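Local atomic coordinates of ectonucleotide pyrophosphatase/phosphodiesterase family member 5 (Mus musculus, PDB entry 5VEO), a protein that probably hydrolyses phosphodiester bonds of nucleotide-related substrates outside the cell, as a zinc-dependent ectoenzyme of the nucleotide pyrophosphatase/phosphodiesterase family. Residues P188-G191 against S192-S195; D177-G180 against H181-P185. The protein carries 1 engineered substitution. All coordinates share one frame; numbering follows the deposited sequence.

Contact 1: residues P188-G191 against S192-S195; sequences PLMG and SVIS
Met190 and Val193 lie side by side and point the same way, the terminal CE of the methionine resting 3.7 Å from CG1 of Val193. The methionine chain folds back at chi2 (-53°) and chi3 (-65°), which carries its methyl end along the first turn toward the valine. Its long, flexible thioether suits this buried place between two helices, with Tyr28 and Val183 also against it. Ile194, four residues on from Met190, sets CD1 3.6 Å from Met190 O and meets the methionine CB more loosely. This is the first turn of the helix 190-210: Ile194 N bonds to Met190 O at 3.0 Å, and Ser195 N to Gly191 O at 2.9 Å. Around the start the bonds are weak: Ser192 N to Leu189 O, and Val193 N to Met190 O, the oxygen that also takes Ile194 N. The other flank is looser and wetter. Here a water donates to Pro188 O at 2.6 Å and also hydrogen-bonds Ser192 OG at 2.7 Å, linking the entering loop to the helix. Serine, small and polar, fits such a hydrated surface, whereas Leu189, though exposed, touches Val183 of the preceding helix.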
ATOM      1  N   PRO A 188       0.608  15.189  18.746  1.00 16.00           N
ATOM      2  CA  PRO A 188       1.506  14.569  19.727  1.00 19.21           C
ATOM      3  C   PRO A 188       1.050  13.175  20.137  1.00 18.71           C
ATOM      4  O   PRO A 188       1.860  12.398  20.667  1.00 23.63           O
ATOM      5  CB  PRO A 188       1.491  15.556  20.908  1.00 24.44           C
ATOM      6  CG  PRO A 188       0.384  16.476  20.687  1.00 19.75           C
ATOM      7  CD  PRO A 188      -0.059  16.394  19.244  1.00 16.16           C
ATOM      8  N   LEU A 189      -0.209  12.818  19.875  1.00 15.88           N
ATOM      9  CA  LEU A 189      -0.667  11.458  20.141  1.00 16.37           C
ATOM     10  C   LEU A 189      -0.030  10.422  19.219  1.00 14.41           C
ATOM     11  O   LEU A 189      -0.106   9.229  19.520  1.00 19.56           O
ATOM     12  CB  LEU A 189      -2.190  11.390  20.030  1.00 17.34           C
ATOM     13  CG  LEU A 189      -2.987  12.318  20.949  1.00 21.44           C
ATOM     14  CD1 LEU A 189      -4.462  12.236  20.658  1.00 24.32           C
ATOM     15  CD2 LEU A 189      -2.769  11.920  22.362  1.00 28.30           C
ATOM     16  N   MET A 190       0.607  10.833  18.119  1.00 13.17           N
ATOM     17  CA  MET A 190       1.224   9.861  17.214  1.00 12.68           C
ATOM     18  C   MET A 190       2.390   9.144  17.860  1.00 12.83           C
ATOM     19  O   MET A 190       2.692   8.006  17.489  1.00 15.51           O
ATOM     20  CB  MET A 190       1.743  10.536  15.950  1.00 16.50           C
ATOM     21  CG  MET A 190       0.749  10.826  14.937  1.00 16.78           C
ATOM     22  SD  MET A 190      -0.290   9.474  14.387  1.00 13.68           S
ATOM     23  CE  MET A 190       0.769   8.280  13.576  1.00 13.76           C
ATOM     24  N   GLY A 191       3.106   9.820  18.759  1.00 14.19           N
ATOM     25  CA  GLY A 191       4.252   9.191  19.385  1.00 15.64           C
ATOM     26  C   GLY A 191       3.894   7.857  20.007  1.00 12.32           C
ATOM     27  O   GLY A 191       4.654   6.887  19.905  1.00 15.32           O
ATOM     28  N   SER A 192       2.726   7.792  20.652  1.00 14.80           N
ATOM     29  CA  SER A 192       2.286   6.579  21.334  1.00 13.86           C
ATOM     30  C   SER A 192       2.142   5.403  20.369  1.00 11.56           C
ATOM     31  O   SER A 192       2.549   4.273  20.681  1.00 13.42           O
ATOM     32  CB  SER A 192       0.961   6.848  22.051  1.00 23.21           C
ATOM     33  OG  SER A 192       1.084   7.960  22.923  1.00 28.76           O
ATOM     34  N   VAL A 193       1.537   5.637  19.202  1.00 11.89           N
ATOM     35  CA  VAL A 193       1.304   4.521  18.295  1.00 14.09           C
ATOM     36  C   VAL A 193       2.599   4.123  17.609  1.00  9.30           C
ATOM     37  O   VAL A 193       2.846   2.934  17.393  1.00 11.75           O
ATOM     38  CB  VAL A 193       0.174   4.816  17.288  1.00 20.08           C
ATOM     39  CG1 VAL A 193       0.525   5.860  16.310  1.00 20.37           C
ATOM     40  CG2 VAL A 193      -0.167   3.546  16.507  1.00 18.81           C
ATOM     41  N   ILE A 194       3.458   5.094  17.275  1.00 10.89           N
ATOM     42  CA  ILE A 194       4.755   4.747  16.692  1.00 10.73           C
ATOM     43  C   ILE A 194       5.588   3.938  17.691  1.00  8.91           C
ATOM     44  O   ILE A 194       6.219   2.932  17.331  1.00 10.22           O
ATOM     45  CB  ILE A 194       5.492   6.010  16.202  1.00  9.22           C
ATOM     46  CG1 ILE A 194       4.685   6.693  15.075  1.00 10.68           C
ATOM     47  CG2 ILE A 194       6.900   5.627  15.725  1.00 10.57           C
ATOM     48  CD1 ILE A 194       5.067   8.127  14.801  1.00 13.04           C
ATOM     49  N   SER A 195       5.607   4.357  18.958  1.00  9.83           N
ATOM     50  CA  SER A 195       6.317   3.588  19.980  0.64 11.49           C
ATOM     51  C   SER A 195       5.766   2.171  20.078  1.00 11.48           C
ATOM     52  O   SER A 195       6.527   1.201  20.222  1.00 13.22           O
ATOM     53  CB  SER A 195       6.203   4.277  21.340  0.64 15.84           C
ATOM     54  OG  SER A 195       6.914   5.493  21.390  0.64 18.24           O
TER
HETATM   55  O   HOH W   1       2.198  10.323  22.161  1.00 26.42           O

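Contact 2: residues D177-G180 against H181-P185. With ZN (zinc ion), chain D; ZN (zinc ion), chain F; AMP (adenosine monophosphate), chain Q.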
ATOM      1  N   ASP A 177      -1.504   3.526  10.454  1.00  5.92           N
ATOM      2  CA  ASP A 177      -2.515   4.134   9.583  1.00  6.01           C
ATOM      3  C   ASP A 177      -3.776   4.526  10.351  1.00  7.09           C
ATOM      4  O   ASP A 177      -4.285   5.649  10.212  1.00  7.60           O
ATOM      5  CB  ASP A 177      -2.861   3.171   8.450  1.00  6.18           C
ATOM      6  CG  ASP A 177      -3.876   3.741   7.488  1.00  5.12           C
ATOM      7  OD1 ASP A 177      -3.489   4.565   6.631  1.00  8.75           O
ATOM      8  OD2 ASP A 177      -5.069   3.346   7.556  1.00 10.06           O
ATOM      9  N   ASP A 178      -4.323   3.596  11.139  1.00  6.69           N
ATOM     10  CA  ASP A 178      -5.612   3.829  11.791  1.00  9.20           C
ATOM     11  C   ASP A 178      -5.562   5.063  12.683  1.00  8.67           C
ATOM     12  O   ASP A 178      -6.414   5.955  12.592  1.00  9.95           O
ATOM     13  CB  ASP A 178      -6.004   2.609  12.625  1.00 13.95           C
ATOM     14  CG  ASP A 178      -6.744   1.560  11.831  1.00 30.69           C
ATOM     15  OD1 ASP A 178      -7.117   1.830  10.673  1.00 36.59           O
ATOM     16  OD2 ASP A 178      -6.964   0.465  12.381  1.00 36.98           O
ATOM     17  N   THR A 179      -4.588   5.111  13.586  1.00  8.48           N
ATOM     18  CA  THR A 179      -4.472   6.260  14.476  1.00  9.17           C
ATOM     19  C   THR A 179      -4.063   7.518  13.712  1.00 10.94           C
ATOM     20  O   THR A 179      -4.513   8.623  14.040  1.00 10.15           O
ATOM     21  CB  THR A 179      -3.493   5.926  15.602  1.00 12.83           C
ATOM     22  OG1 THR A 179      -4.059   4.895  16.425  1.00 15.82           O
ATOM     23  CG2 THR A 179      -3.206   7.147  16.458  1.00 17.24           C
ATOM     24  N   GLY A 180      -3.190   7.381  12.710  1.00  8.88           N
ATOM     25  CA  GLY A 180      -2.834   8.530  11.886  1.00  7.83           C
ATOM     26  C   GLY A 180      -4.046   9.222  11.285  1.00  5.95           C
ATOM     27  O   GLY A 180      -4.124  10.453  11.255  1.00  7.57           O
ATOM     28  N   HIS A 181      -5.012   8.439  10.803  1.00  5.76           N
ATOM     29  CA  HIS A 181      -6.255   9.024  10.304  1.00  4.98           C
ATOM     30  C   HIS A 181      -6.990   9.778  11.403  1.00  6.81           C
ATOM     31  O   HIS A 181      -7.521  10.868  11.174  1.00  8.96           O
ATOM     32  CB  HIS A 181      -7.177   7.950   9.747  1.00  6.99           C
ATOM     33  CG  HIS A 181      -6.796   7.424   8.398  1.00  5.19           C
ATOM     34  ND1 HIS A 181      -6.788   8.204   7.263  1.00  6.67           N
ATOM     35  CD2 HIS A 181      -6.442   6.177   8.000  1.00  5.05           C
ATOM     36  CE1 HIS A 181      -6.440   7.465   6.226  1.00  5.79           C
ATOM     37  NE2 HIS A 181      -6.239   6.227   6.641  1.00  5.44           N
ATOM     38  N   ASP A 182      -7.084   9.170  12.585  1.00  6.82           N
ATOM     39  CA  ASP A 182      -7.925   9.699  13.652  1.00  8.97           C
ATOM     40  C   ASP A 182      -7.381  11.007  14.209  1.00  9.87           C
ATOM     41  O   ASP A 182      -8.144  11.945  14.473  1.00 11.90           O
ATOM     42  CB  ASP A 182      -8.039   8.673  14.779  1.00 11.81           C
ATOM     43  CG  ASP A 182      -8.916   7.494  14.417  1.00 24.44           C
ATOM     44  OD1 ASP A 182      -9.679   7.592  13.428  1.00 24.62           O
ATOM     45  OD2 ASP A 182      -8.850   6.467  15.130  1.00 30.93           O
ATOM     46  N   VAL A 183      -6.078  11.067  14.470  1.00  9.01           N
ATOM     47  CA  VAL A 183      -5.506  12.218  15.157  1.00 10.75           C
ATOM     48  C   VAL A 183      -4.697  13.126  14.245  1.00 11.04           C
ATOM     49  O   VAL A 183      -4.476  14.295  14.609  1.00 12.10           O
ATOM     50  CB  VAL A 183      -4.660  11.788  16.374  1.00 12.78           C
ATOM     51  CG1 VAL A 183      -5.504  10.950  17.316  1.00 15.40           C
ATOM     52  CG2 VAL A 183      -3.379  11.071  15.955  1.00 12.30           C
ATOM     53  N   GLY A 184      -4.277  12.652  13.076  1.00  9.51           N
ATOM     54  CA  GLY A 184      -3.402  13.401  12.213  1.00  9.32           C
ATOM     55  C   GLY A 184      -1.941  13.160  12.549  1.00  9.52           C
ATOM     56  O   GLY A 184      -1.574  12.987  13.719  1.00  8.91           O
ATOM     57  N   PRO A 185      -1.075  13.119  11.528  1.00  7.87           N
ATOM     58  CA  PRO A 185       0.337  12.791  11.784  1.00  8.17           C
ATOM     59  C   PRO A 185       1.081  13.844  12.592  1.00 10.34           C
ATOM     60  O   PRO A 185       2.169  13.544  13.126  1.00 11.34           O
ATOM     61  CB  PRO A 185       0.928  12.661  10.379  1.00  9.40           C
ATOM     62  CG  PRO A 185       0.024  13.488   9.504  1.00 10.82           C
ATOM     63  CD  PRO A 185      -1.340  13.350  10.092  1.00 10.21           C
TER
HETATM   64 ZN    ZN D 501      -5.289   4.827   5.538  1.00  7.05          ZN
HETATM   65 ZN    ZN F 503      -8.435  -0.352  10.168  0.54 34.53          ZN
HETATM   66  P   AMP Q 524      -5.778   2.527   3.631  1.00  7.97           P
HETATM   67  O1P AMP Q 524      -5.888   2.817   2.164  1.00  9.16           O
HETATM   68  O2P AMP Q 524      -6.417   3.634   4.478  1.00  7.94           O
HETATM   69  O3P AMP Q 524      -4.345   2.259   4.084  1.00  8.37           O
HETATM   70  O5' AMP Q 524      -6.591   1.185   3.946  1.00 10.53           O
HETATM   71  C5' AMP Q 524      -6.231   0.409   5.100  1.00 11.55           C
HETATM   72  C4' AMP Q 524      -7.402  -0.247   5.776  1.00 10.46           C
HETATM   73  O4' AMP Q 524      -7.808  -1.361   4.992  1.00 15.30           O
HETATM   74  C3' AMP Q 524      -7.059  -0.824   7.151  1.00 12.73           C
HETATM   75  O3' AMP Q 524      -7.631  -0.039   8.174  1.00 20.69           O
HETATM   76  C2' AMP Q 524      -7.676  -2.227   7.156  1.00 14.89           C
HETATM   77  O2' AMP Q 524      -8.504  -2.508   8.251  1.00 22.33           O
HETATM   78  C1' AMP Q 524      -8.442  -2.276   5.850  1.00 16.30           C
HETATM   79  N9  AMP Q 524      -8.420  -3.580   5.226  1.00 15.95           N
HETATM   80  C8  AMP Q 524      -7.355  -4.245   4.746  1.00 16.93           C
HETATM   81  N7  AMP Q 524      -7.755  -5.428   4.217  1.00 15.49           N
HETATM   82  C5  AMP Q 524      -9.104  -5.481   4.373  1.00 15.19           C
HETATM   83  C6  AMP Q 524     -10.182  -6.433   4.039  1.00 16.24           C
HETATM   84  N6  AMP Q 524      -9.885  -7.591   3.421  1.00 17.62           N
HETATM   85  N1  AMP Q 524     -11.447  -6.114   4.364  1.00 17.15           N
HETATM   86  C2  AMP Q 524     -11.775  -4.963   4.977  1.00 21.77           C
HETATM   87  N3  AMP Q 524     -10.860  -4.037   5.309  1.00 19.39           N
HETATM   88  C4  AMP Q 524      -9.535  -4.267   5.039  1.00 15.36           C
HETATM   89  O   HOH W   2     -10.591   0.303   9.469  1.00 53.93           O
HETATM   90  O   HOH W   3     -10.701  -0.760  11.082  1.00 36.29           O
HETATM   91  O   HOH W   4      -9.045  -0.288  12.463  1.00 52.83           O
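Asp177 and His181 make a local contact one helical turn apart, joined through a zinc ion that both bind, on the short helix 177-183 that follows strand 168-173, inside the eight-stranded mixed sheet. Asp177 grips the zinc unevenly, with OD1 at 2.1 Å and OD2 at 2.5 Å. His181 NE2 binds the same ion at 2.0 Å, as do His325 and AMP O2P (1.9 Å). The carboxylate stands nearly upright to the imidazole, the planes 86° apart, with Asp177 OD2 in the ring plane at its edge. With chi1 at -179° the carboxylate swings out opposite the backbone N, to the metal. The backbone bond from His181 N to Asp177 O (2.9 Å) fixes the ligand spacing, while Gly323 O takes a hydrogen bond from His181 ND1 and so steadies the ring. On another face Thr179 and Val183 run side by side, CG2 to CG2 4.0 Å. Gly184, just past the helix, has positive phi (88°), where a CB would jam against the preceding carbonyl O. Asp178 OD1 reaches, at a long 2.6 Å, a separate zinc that holds AMP O3', Glu145 and three waters. An Asp-x-x-x-His zinc pair beside the phosphate is typical of the nucleotide pyrophosphatase/phosphodiesterase active site, within the alkaline phosphatase superfamily fold.

Contacts 1 and 2 belong to consecutive helices, 190-210 and 177-183, and meet where Met190 packs on the backbone of 180-185, its CG 3.4 Å from Gly184 O, and Leu189 on Val183. Met190 SD packs 3.7 Å from Gly180 CA, and Leu189 CD1 lies 3.7 Å from Val183 CG1. Both contacts are partly buried, yet they differ in what their polar residues do. In 177-185 acidic groups and a histidine serve metals and AMP on the pocket side, nearer the centre of the chain. In 188-195, at the periphery, Ser192 OG shares a water with the carbonyl of Pro188. Thr179 and Val193 also touch, so the metal-binding helix has its back against the opening of the longer one.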